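Local coordinates for protein amidohydrolase (Brucella melitensis biovar Abortus, PDB 4F0L) that probably acts as a metal-dependent hydrolase of the amidohydrolase family, perhaps a deaminase, with a single metal ion (iron in this crystal) in its active site, at residues I240-Q245 with W274-A279; R259-L264 with T280-E285; S392-S397 with V426-V431. All blocks are in the same frame, centred on the assembly; numbering follows the deposited sequence.

Contact 1. Residues I240-Q245 with W274-A279; sequences IHVAEQ and WCLIHA. With FE (Fe (III) ion), chain E.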
loop_
_atom_site.group_PDB
_atom_site.type_symbol
_atom_site.label_atom_id
_atom_site.label_comp_id
_atom_site.label_asym_id
_atom_site.label_seq_id
_atom_site.Cartn_x
_atom_site.Cartn_y
_atom_site.Cartn_z
ATOM N N ILE B 240 3.817 -23.089 11.668
ATOM C CA ILE B 240 4.149 -22.584 13.005
ATOM C C ILE B 240 4.606 -21.145 12.909
ATOM O O ILE B 240 5.365 -20.822 12.015
ATOM C CB ILE B 240 5.256 -23.465 13.652
ATOM C CG1 ILE B 240 5.626 -22.981 15.051
ATOM C CG2 ILE B 240 6.511 -23.518 12.784
ATOM C CD1 ILE B 240 6.260 -24.041 15.930
ATOM N N HIS B 241 4.178 -20.283 13.841
ATOM C CA HIS B 241 4.740 -18.927 13.942
ATOM C C HIS B 241 6.130 -19.049 14.502
ATOM O O HIS B 241 6.315 -19.660 15.541
ATOM C CB HIS B 241 3.982 -18.009 14.934
ATOM C CG HIS B 241 2.589 -17.584 14.510
ATOM N ND1 HIS B 241 1.497 -17.785 15.296
ATOM C CD2 HIS B 241 2.142 -16.859 13.397
ATOM C CE1 HIS B 241 0.395 -17.265 14.677
ATOM N NE2 HIS B 241 0.796 -16.706 13.519
ATOM N N VAL B 242 7.124 -18.439 13.869
ATOM C CA VAL B 242 8.443 -18.414 14.474
ATOM C C VAL B 242 9.248 -17.115 14.197
ATOM O O VAL B 242 9.257 -16.571 13.082
ATOM C CB VAL B 242 9.229 -19.707 14.094
ATOM C CG1 VAL B 242 9.462 -19.795 12.599
ATOM C CG2 VAL B 242 10.535 -19.743 14.834
ATOM N N ALA B 243 9.917 -16.603 15.238
ATOM C CA ALA B 243 10.851 -15.487 15.084
ATOM C C ALA B 243 10.218 -14.180 14.542
ATOM O O ALA B 243 10.878 -13.382 13.871
ATOM C CB ALA B 243 12.022 -15.921 14.226
ATOM N N GLU B 244 8.959 -13.947 14.896
ATOM C CA GLU B 244 8.228 -12.767 14.421
ATOM C C GLU B 244 8.705 -11.455 15.063
ATOM O O GLU B 244 8.858 -10.429 14.353
ATOM C CB GLU B 244 6.701 -12.913 14.611
ATOM C CG GLU B 244 5.939 -11.716 14.025
ATOM C CD GLU B 244 4.426 -11.759 14.231
ATOM O OE1 GLU B 244 3.708 -10.838 13.760
ATOM O OE2 GLU B 244 3.936 -12.719 14.847
ATOM N N GLN B 245 8.950 -11.491 16.378
ATOM C CA GLN B 245 9.321 -10.302 17.175
ATOM C C GLN B 245 10.682 -10.519 17.861
ATOM O O GLN B 245 11.016 -11.655 18.212
ATOM C CB GLN B 245 8.257 -10.031 18.257
ATOM C CG GLN B 245 6.836 -9.866 17.721
ATOM C CD GLN B 245 5.758 -9.518 18.750
ATOM O OE1 GLN B 245 5.204 -10.406 19.393
ATOM N NE2 GLN B 245 5.391 -8.219 18.837
ATOM N N TRP B 274 6.937 -28.124 5.965
ATOM C CA TRP B 274 6.839 -27.078 6.963
ATOM C C TRP B 274 6.747 -25.730 6.322
ATOM O O TRP B 274 7.416 -25.480 5.306
ATOM C CB TRP B 274 8.041 -27.094 7.891
ATOM C CG TRP B 274 8.092 -28.290 8.820
ATOM C CD1 TRP B 274 8.271 -29.647 8.497
ATOM C CD2 TRP B 274 7.961 -28.271 10.271
ATOM N NE1 TRP B 274 8.251 -30.426 9.628
ATOM C CE2 TRP B 274 8.085 -29.673 10.720
ATOM C CE3 TRP B 274 7.766 -27.273 11.214
ATOM C CZ2 TRP B 274 7.994 -30.026 12.061
ATOM C CZ3 TRP B 274 7.670 -27.642 12.570
ATOM C CH2 TRP B 274 7.797 -28.983 12.980
ATOM N N CYS B 275 5.907 -24.875 6.924
ATOM C CA CYS B 275 5.834 -23.466 6.590
ATOM C C CYS B 275 6.055 -22.648 7.880
ATOM O O CYS B 275 5.310 -22.792 8.861
ATOM C CB CYS B 275 4.496 -23.101 5.960
ATOM S SG CYS B 275 4.393 -21.351 5.479
ATOM N N LEU B 276 7.121 -21.857 7.890
ATOM C CA LEU B 276 7.464 -21.109 9.097
ATOM C C LEU B 276 6.954 -19.735 8.853
ATOM O O LEU B 276 7.418 -19.051 7.948
ATOM C CB LEU B 276 8.975 -21.084 9.340
ATOM C CG LEU B 276 9.727 -22.411 9.339
ATOM C CD1 LEU B 276 11.165 -22.221 9.859
ATOM C CD2 LEU B 276 8.965 -23.481 10.101
ATOM N N ILE B 277 5.977 -19.340 9.648
ATOM C CA ILE B 277 5.287 -18.063 9.470
ATOM C C ILE B 277 6.140 -16.910 10.047
ATOM O O ILE B 277 6.659 -16.988 11.169
ATOM C CB ILE B 277 3.884 -18.079 10.120
ATOM C CG1 ILE B 277 3.109 -19.330 9.677
ATOM C CG2 ILE B 277 3.093 -16.814 9.736
ATOM C CD1 ILE B 277 2.835 -19.372 8.173
ATOM N N HIS B 278 6.272 -15.847 9.254
ATOM C CA HIS B 278 7.148 -14.699 9.554
ATOM C C HIS B 278 8.612 -14.984 9.363
ATOM O O HIS B 278 9.218 -14.503 8.370
ATOM C CB HIS B 278 6.848 -14.059 10.926
ATOM C CG HIS B 278 5.389 -13.749 11.126
ATOM N ND1 HIS B 278 4.708 -12.941 10.295
ATOM C CD2 HIS B 278 4.474 -14.206 12.082
ATOM C CE1 HIS B 278 3.424 -12.862 10.696
ATOM N NE2 HIS B 278 3.275 -13.658 11.784
ATOM N N ALA B 279 9.213 -15.750 10.285
ATOM C CA ALA B 279 10.643 -16.030 10.233
ATOM C C ALA B 279 11.385 -14.710 10.015
ATOM O O ALA B 279 12.351 -14.658 9.262
ATOM C CB ALA B 279 10.969 -16.997 9.103
HETATM FE FE FE E . -0.504 -15.111 12.371
HETATM O O HOH W 1 1.099 -13.654 12.570
HETATM O O HOH W 2 -0.942 -13.831 14.201
#

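Contact 2. Residues R259-L264 with T280-E285; sequences RPVEWL and THMSDE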
loop_
_atom_site.group_PDB
_atom_site.type_symbol
_atom_site.label_atom_id
_atom_site.label_comp_id
_atom_site.label_asym_id
_atom_site.label_seq_id
_atom_site.Cartn_x
_atom_site.Cartn_y
_atom_site.Cartn_z
ATOM N N ARG B 259 18.395 -19.491 19.038
ATOM C CA ARG B 259 17.352 -18.663 18.434
ATOM C C ARG B 259 16.212 -19.573 17.974
ATOM O O ARG B 259 16.358 -20.797 17.925
ATOM C CB ARG B 259 17.931 -17.867 17.259
ATOM C CG ARG B 259 19.119 -16.959 17.580
ATOM C CD ARG B 259 19.788 -16.480 16.273
ATOM N NE ARG B 259 18.833 -15.695 15.471
ATOM C CZ ARG B 259 18.625 -14.388 15.619
ATOM N NH1 ARG B 259 19.345 -13.677 16.495
ATOM N NH2 ARG B 259 17.700 -13.791 14.901
ATOM N N PRO B 260 15.041 -18.994 17.660
ATOM C CA PRO B 260 13.889 -19.855 17.365
ATOM C C PRO B 260 14.053 -20.752 16.126
ATOM O O PRO B 260 13.837 -21.959 16.221
ATOM C CB PRO B 260 12.724 -18.849 17.213
ATOM C CG PRO B 260 13.158 -17.718 18.110
ATOM C CD PRO B 260 14.646 -17.604 17.912
ATOM N N VAL B 261 14.422 -20.201 14.970
ATOM C CA VAL B 261 14.442 -21.034 13.760
ATOM C C VAL B 261 15.536 -22.094 13.960
ATOM O O VAL B 261 15.334 -23.262 13.711
ATOM C CB VAL B 261 14.668 -20.215 12.465
ATOM C CG1 VAL B 261 14.923 -21.157 11.287
ATOM C CG2 VAL B 261 13.481 -19.265 12.216
ATOM N N GLU B 262 16.680 -21.671 14.454
ATOM C CA GLU B 262 17.768 -22.580 14.762
ATOM C C GLU B 262 17.300 -23.726 15.673
ATOM O O GLU B 262 17.578 -24.900 15.430
ATOM C CB GLU B 262 18.880 -21.752 15.441
ATOM C CG GLU B 262 20.082 -22.536 15.895
ATOM C CD GLU B 262 21.013 -21.757 16.784
ATOM O OE1 GLU B 262 20.657 -20.678 17.319
ATOM O OE2 GLU B 262 22.130 -22.261 16.951
ATOM N N TRP B 263 16.565 -23.382 16.714
ATOM C CA TRP B 263 16.101 -24.391 17.640
ATOM C C TRP B 263 15.200 -25.370 16.935
ATOM O O TRP B 263 15.373 -26.601 17.043
ATOM C CB TRP B 263 15.397 -23.721 18.791
ATOM C CG TRP B 263 15.049 -24.708 19.839
ATOM C CD1 TRP B 263 15.750 -24.996 21.006
ATOM C CD2 TRP B 263 13.919 -25.627 19.827
ATOM N NE1 TRP B 263 15.128 -26.000 21.697
ATOM C CE2 TRP B 263 14.033 -26.424 21.040
ATOM C CE3 TRP B 263 12.865 -25.861 18.963
ATOM C CZ2 TRP B 263 13.117 -27.396 21.358
ATOM C CZ3 TRP B 263 11.952 -26.855 19.292
ATOM C CH2 TRP B 263 12.081 -27.606 20.460
ATOM N N LEU B 264 14.261 -24.834 16.146
ATOM C CA LEU B 264 13.358 -25.667 15.396
ATOM C C LEU B 264 14.115 -26.600 14.415
ATOM O O LEU B 264 13.823 -27.795 14.330
ATOM C CB LEU B 264 12.328 -24.793 14.662
ATOM C CG LEU B 264 11.141 -25.530 14.040
ATOM C CD1 LEU B 264 10.326 -26.208 15.131
ATOM C CD2 LEU B 264 10.264 -24.555 13.239
ATOM N N THR B 280 10.937 -13.657 10.713
ATOM C CA THR B 280 11.378 -12.293 10.437
ATOM C C THR B 280 12.785 -11.992 10.958
ATOM O O THR B 280 13.526 -11.250 10.302
ATOM C CB THR B 280 10.405 -11.283 11.043
ATOM O OG1 THR B 280 9.076 -11.644 10.630
ATOM C CG2 THR B 280 10.767 -9.824 10.643
ATOM N N HIS B 281 13.150 -12.560 12.098
ATOM C CA HIS B 281 14.442 -12.298 12.694
ATOM C C HIS B 281 15.263 -13.556 12.634
ATOM O O HIS B 281 15.193 -14.426 13.519
ATOM C CB HIS B 281 14.291 -11.766 14.131
ATOM C CG HIS B 281 13.417 -10.539 14.218
ATOM N ND1 HIS B 281 13.894 -9.290 14.033
ATOM C CD2 HIS B 281 12.051 -10.412 14.399
ATOM C CE1 HIS B 281 12.882 -8.401 14.103
ATOM N NE2 HIS B 281 11.752 -9.083 14.329
ATOM N N MET B 282 16.074 -13.657 11.586
ATOM C CA MET B 282 17.003 -14.776 11.436
ATOM C C MET B 282 18.422 -14.286 11.177
ATOM O O MET B 282 18.628 -13.257 10.514
ATOM C CB MET B 282 16.595 -15.638 10.261
ATOM C CG MET B 282 15.345 -16.445 10.479
ATOM S SD MET B 282 15.030 -17.640 9.151
ATOM C CE MET B 282 14.871 -16.537 7.740
ATOM N N SER B 283 19.396 -15.025 11.704
ATOM C CA SER B 283 20.799 -14.827 11.318
ATOM C C SER B 283 20.983 -15.317 9.897
ATOM O O SER B 283 20.075 -15.930 9.326
ATOM C CB SER B 283 21.747 -15.584 12.248
ATOM O OG SER B 283 21.537 -16.977 12.102
ATOM N N ASP B 284 22.154 -15.035 9.329
ATOM C CA ASP B 284 22.446 -15.446 7.964
ATOM C C ASP B 284 22.506 -16.974 7.903
ATOM O O ASP B 284 21.988 -17.558 6.951
ATOM C CB ASP B 284 23.727 -14.766 7.418
ATOM C CG ASP B 284 23.509 -13.271 7.071
ATOM O OD1 ASP B 284 22.346 -12.779 7.066
ATOM O OD2 ASP B 284 24.509 -12.569 6.796
ATOM N N GLU B 285 23.048 -17.607 8.945
ATOM C CA GLU B 285 23.116 -19.068 9.017
ATOM C C GLU B 285 21.746 -19.725 9.133
ATOM O O GLU B 285 21.487 -20.709 8.445
ATOM C CB GLU B 285 24.000 -19.545 10.191
HETATM O O HOH W 3 15.187 -17.054 14.672
#

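Contact 3. Residues S392-S397 with V426-V431; sequences SADFVS and VWVRGV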
loop_
_atom_site.group_PDB
_atom_site.type_symbol
_atom_site.label_atom_id
_atom_site.label_comp_id
_atom_site.label_asym_id
_atom_site.label_seq_id
_atom_site.Cartn_x
_atom_site.Cartn_y
_atom_site.Cartn_z
ATOM N N SER B 392 -5.653 -28.049 -10.296
ATOM C CA SER B 392 -7.001 -27.481 -10.097
ATOM C C SER B 392 -7.155 -26.291 -11.036
ATOM O O SER B 392 -6.170 -25.567 -11.250
ATOM C CB SER B 392 -7.223 -27.034 -8.656
ATOM O OG SER B 392 -8.617 -26.770 -8.450
ATOM N N ALA B 393 -8.360 -26.101 -11.602
ATOM C CA ALA B 393 -8.602 -24.949 -12.486
ATOM C C ALA B 393 -8.825 -23.688 -11.647
ATOM O O ALA B 393 -9.937 -23.196 -11.525
ATOM C CB ALA B 393 -9.754 -25.217 -13.482
ATOM N N ASP B 394 -7.724 -23.182 -11.103
ATOM C CA ASP B 394 -7.690 -22.021 -10.229
ATOM C C ASP B 394 -6.842 -20.931 -10.904
ATOM O O ASP B 394 -5.617 -21.065 -11.021
ATOM C CB ASP B 394 -7.031 -22.365 -8.881
ATOM C CG ASP B 394 -7.734 -23.469 -8.112
ATOM O OD1 ASP B 394 -8.737 -24.058 -8.572
ATOM O OD2 ASP B 394 -7.264 -23.771 -6.998
ATOM N N PHE B 395 -7.465 -19.838 -11.329
ATOM C CA PHE B 395 -6.708 -18.803 -11.986
ATOM C C PHE B 395 -7.506 -17.516 -12.021
ATOM O O PHE B 395 -8.675 -17.484 -11.566
ATOM C CB PHE B 395 -6.225 -19.250 -13.383
ATOM C CG PHE B 395 -7.275 -19.918 -14.206
ATOM C CD1 PHE B 395 -8.250 -19.178 -14.829
ATOM C CD2 PHE B 395 -7.311 -21.308 -14.320
ATOM C CE1 PHE B 395 -9.229 -19.797 -15.588
ATOM C CE2 PHE B 395 -8.279 -21.913 -15.080
ATOM C CZ PHE B 395 -9.242 -21.165 -15.709
ATOM N N VAL B 396 -6.837 -16.454 -12.488
ATOM C CA VAL B 396 -7.286 -15.069 -12.347
ATOM C C VAL B 396 -7.071 -14.308 -13.679
ATOM O O VAL B 396 -6.014 -14.457 -14.314
ATOM C CB VAL B 396 -6.475 -14.357 -11.220
ATOM C CG1 VAL B 396 -6.854 -12.882 -11.052
ATOM C CG2 VAL B 396 -6.609 -15.095 -9.871
ATOM N N SER B 397 -8.074 -13.519 -14.128
ATOM C CA SER B 397 -7.833 -12.609 -15.244
ATOM C C SER B 397 -7.700 -11.181 -14.715
ATOM O O SER B 397 -8.327 -10.813 -13.719
ATOM C CB SER B 397 -8.895 -12.701 -16.310
ATOM O OG SER B 397 -10.126 -12.141 -15.871
ATOM N N VAL B 426 -12.176 -14.527 -11.492
ATOM C CA VAL B 426 -11.436 -15.466 -10.697
ATOM C C VAL B 426 -12.191 -16.789 -10.694
ATOM O O VAL B 426 -13.390 -16.809 -10.429
ATOM C CB VAL B 426 -11.282 -14.969 -9.241
ATOM C CG1 VAL B 426 -10.505 -15.994 -8.427
ATOM C CG2 VAL B 426 -10.649 -13.552 -9.168
ATOM N N TRP B 427 -11.483 -17.869 -11.020
ATOM C CA TRP B 427 -12.015 -19.212 -11.006
ATOM C C TRP B 427 -11.358 -20.036 -9.951
ATOM O O TRP B 427 -10.124 -20.003 -9.794
ATOM C CB TRP B 427 -11.723 -19.888 -12.296
ATOM C CG TRP B 427 -12.357 -19.308 -13.549
ATOM C CD1 TRP B 427 -13.451 -19.777 -14.238
ATOM C CD2 TRP B 427 -11.907 -18.139 -14.301
ATOM N NE1 TRP B 427 -13.708 -19.012 -15.347
ATOM C CE2 TRP B 427 -12.806 -18.012 -15.439
ATOM C CE3 TRP B 427 -10.888 -17.206 -14.137
ATOM C CZ2 TRP B 427 -12.678 -16.979 -16.362
ATOM C CZ3 TRP B 427 -10.726 -16.225 -15.105
ATOM C CH2 TRP B 427 -11.614 -16.101 -16.182
ATOM N N VAL B 428 -12.163 -20.839 -9.254
ATOM C CA VAL B 428 -11.664 -21.870 -8.337
ATOM C C VAL B 428 -12.354 -23.204 -8.682
ATOM O O VAL B 428 -13.587 -23.284 -8.740
ATOM C CB VAL B 428 -11.911 -21.480 -6.863
ATOM C CG1 VAL B 428 -11.558 -22.640 -5.933
ATOM C CG2 VAL B 428 -11.094 -20.216 -6.498
ATOM N N ARG B 429 -11.555 -24.230 -8.931
ATOM C CA ARG B 429 -12.045 -25.531 -9.390
ATOM C C ARG B 429 -12.949 -25.337 -10.581
ATOM O O ARG B 429 -13.984 -25.990 -10.704
ATOM C CB ARG B 429 -12.731 -26.345 -8.282
ATOM C CG ARG B 429 -11.847 -26.559 -7.048
ATOM C CD ARG B 429 -12.435 -27.572 -6.068
ATOM N NE ARG B 429 -13.734 -27.157 -5.590
ATOM C CZ ARG B 429 -13.931 -26.239 -4.647
ATOM N NH1 ARG B 429 -12.895 -25.642 -4.031
ATOM N NH2 ARG B 429 -15.179 -25.906 -4.294
ATOM N N GLY B 430 -12.519 -24.456 -11.493
ATOM C CA GLY B 430 -13.246 -24.213 -12.695
ATOM C C GLY B 430 -14.523 -23.398 -12.529
ATOM O O GLY B 430 -15.180 -23.126 -13.528
ATOM N N VAL B 431 -14.872 -22.974 -11.320
ATOM C CA VAL B 431 -16.127 -22.193 -11.114
ATOM C C VAL B 431 -15.787 -20.719 -11.011
ATOM O O VAL B 431 -14.964 -20.329 -10.188
ATOM C CB VAL B 431 -16.886 -22.629 -9.832
ATOM C CG1 VAL B 431 -18.139 -21.750 -9.616
ATOM C CG2 VAL B 431 -17.238 -24.119 -9.906
#

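Contact 1. Residues I240-Q245 with W274-A279
Four backbone N-H groups stitch the parallel segments 240-245 and 274-279 together. Ile240 N reaches Cys275 O at 3.2 Å, nearly along the C=O axis, and the Ile240 carbonyl oxygen receives Ile277 N from above its plane. Val242 N then points almost straight at Ile277 O (3.1 Å, 177°), whereas the bond from Ala279 N to Val242 O is bent and weak. These are adjacent strands of the amidohydrolase TIM barrel; the C-terminal end of the first supplies His241 to the metal site, and second-shell His278 follows the second. His241 gives NE2 to the iron at 2.4 Å; two waters, His65, His67 and Asp329 complete the six ligands. Rim to rim beside it, with ring planes nearly parallel (9°), lies the His278 ring, whose ND1 is bonded to Glu304 and whose NE2 comes close to one metal-bound water. The extended Glu244 chain runs over one face of the His278 ring, its CG 3.7 Å from that ring's centroid and the carboxylate stacked above, while Ile277 CG2 lies on the opposite face, offset toward the rim. On the other side of the strands, Ile240 CG2 meets Leu276 CD2, and Val242 CG1 packs on Leu276 CB.

Contact 2. Residues R259-L264 with T280-E285
Segment 259-264 is the first turn of a helix, with Arg259 at the N-cap position and the bonds Trp263 N to Arg259 O and Leu264 N to Pro260 O (both 2.9 Å) already helical. Segment 280-285 runs past it as an extended loop that enters a second helix after Ser283, an N-cap residue. The nearest CA atoms, those of Val261 and Met282, stay 7.1 Å apart, so side chains and a water fill the join. Arg259 does most of the reaching. Its CG lies anti to the carbonyl carbon, and a bend at chi3 (62°) swings the guanidinium across to the loop, where NH2 meets His281 O near the guanidinium plane in a weak, bent bond of 2.9 Å. A water donates to the same carbonyl oxygen at 2.9 Å and accepts from Val261 N. The Arg259 backbone N is held by Glu262 OE1, at 163°. Beside these polar links, Val261 and Met282 cross obliquely, Val261 CG2 lying 3.8 Å from Met282 SD. Glu286, in the first turn of helix 284-293, ties both helix starts together: it forms a salt bridge with Arg259 NE and accepts from the backbone N of Glu262 and of Ser283. Val261 also packs on Val242 of strand 238-242, and the His281 side chain touches helix 246-256, setting the contact on the outer, helical layer of the barrel.

Contact 3. Residues S392-S397 with V426-V431
Asp394 OD1 is gripped by two donors: the backbone N of Arg429 at 2.8 Å, almost straight (175°), and Ser392 OG at 2.7 Å, one from each side of the carboxylate plane, both well out of it. A CG placed anti to the carbonyl carbon (chi1 -60°) brings OD1 to the N-H of Arg429, the second residue of the turn Val428-Val431, and Ser392 OG also touches Arg429 CG. Next to this, Gly430 N donates to Ala393 O at 2.9 Å, in the carbonyl plane and on a lone pair, with Ala393 at the centre of an inverse gamma turn. Further along, Phe395 and Trp427 form a hydrogen-bonded antiparallel pair, N to O in both directions; the Trp427 N to Phe395 O bond is the straighter. Asp394 CA adds a C-H contact to Trp427 O at 3.2 Å. Phe395 and Trp427 also supply the largest packing surface. Phe395 holds its CG between the backbone N and the carbonyl carbon, the crowded position, and its ring crosses the indole obliquely, CD1 and CE1 both 3.4 Å from Trp427 CE3, with CE1 over one indole face. On the opposite sheet face Val396 and Val426 form a non-hydrogen-bonded pair. Val428 to Val431 is a type I' turn, the tight link of a beta hairpin between strands 422-428 and 431-435, and strand 395-399 flanks this hairpin in a mixed sheet.

How the contacts relate
Following the chain from the N terminus, strand 238-242 leads through helices 246-256 and 260-267 to strand 274-276, where contact 1 closes the loop. Contact 2 opens inside that loop, at 259-264, and closes beyond it at 280-285, so the two cross. They also touch: Ala243 O lies 3.0 Å from His281 N, probably a hydrogen bond. Contact 1 pairs two barrel strands; contact 2 joins helix 260-267 to the loop leading into helix 284-293. Contact 3 follows in series on the other side of the chain's centre, its centre about 29 Å from that of contact 1, and closes a loop that contains helix 408-417, pairing strands 395-399 and 422-428 in the mixed sheet.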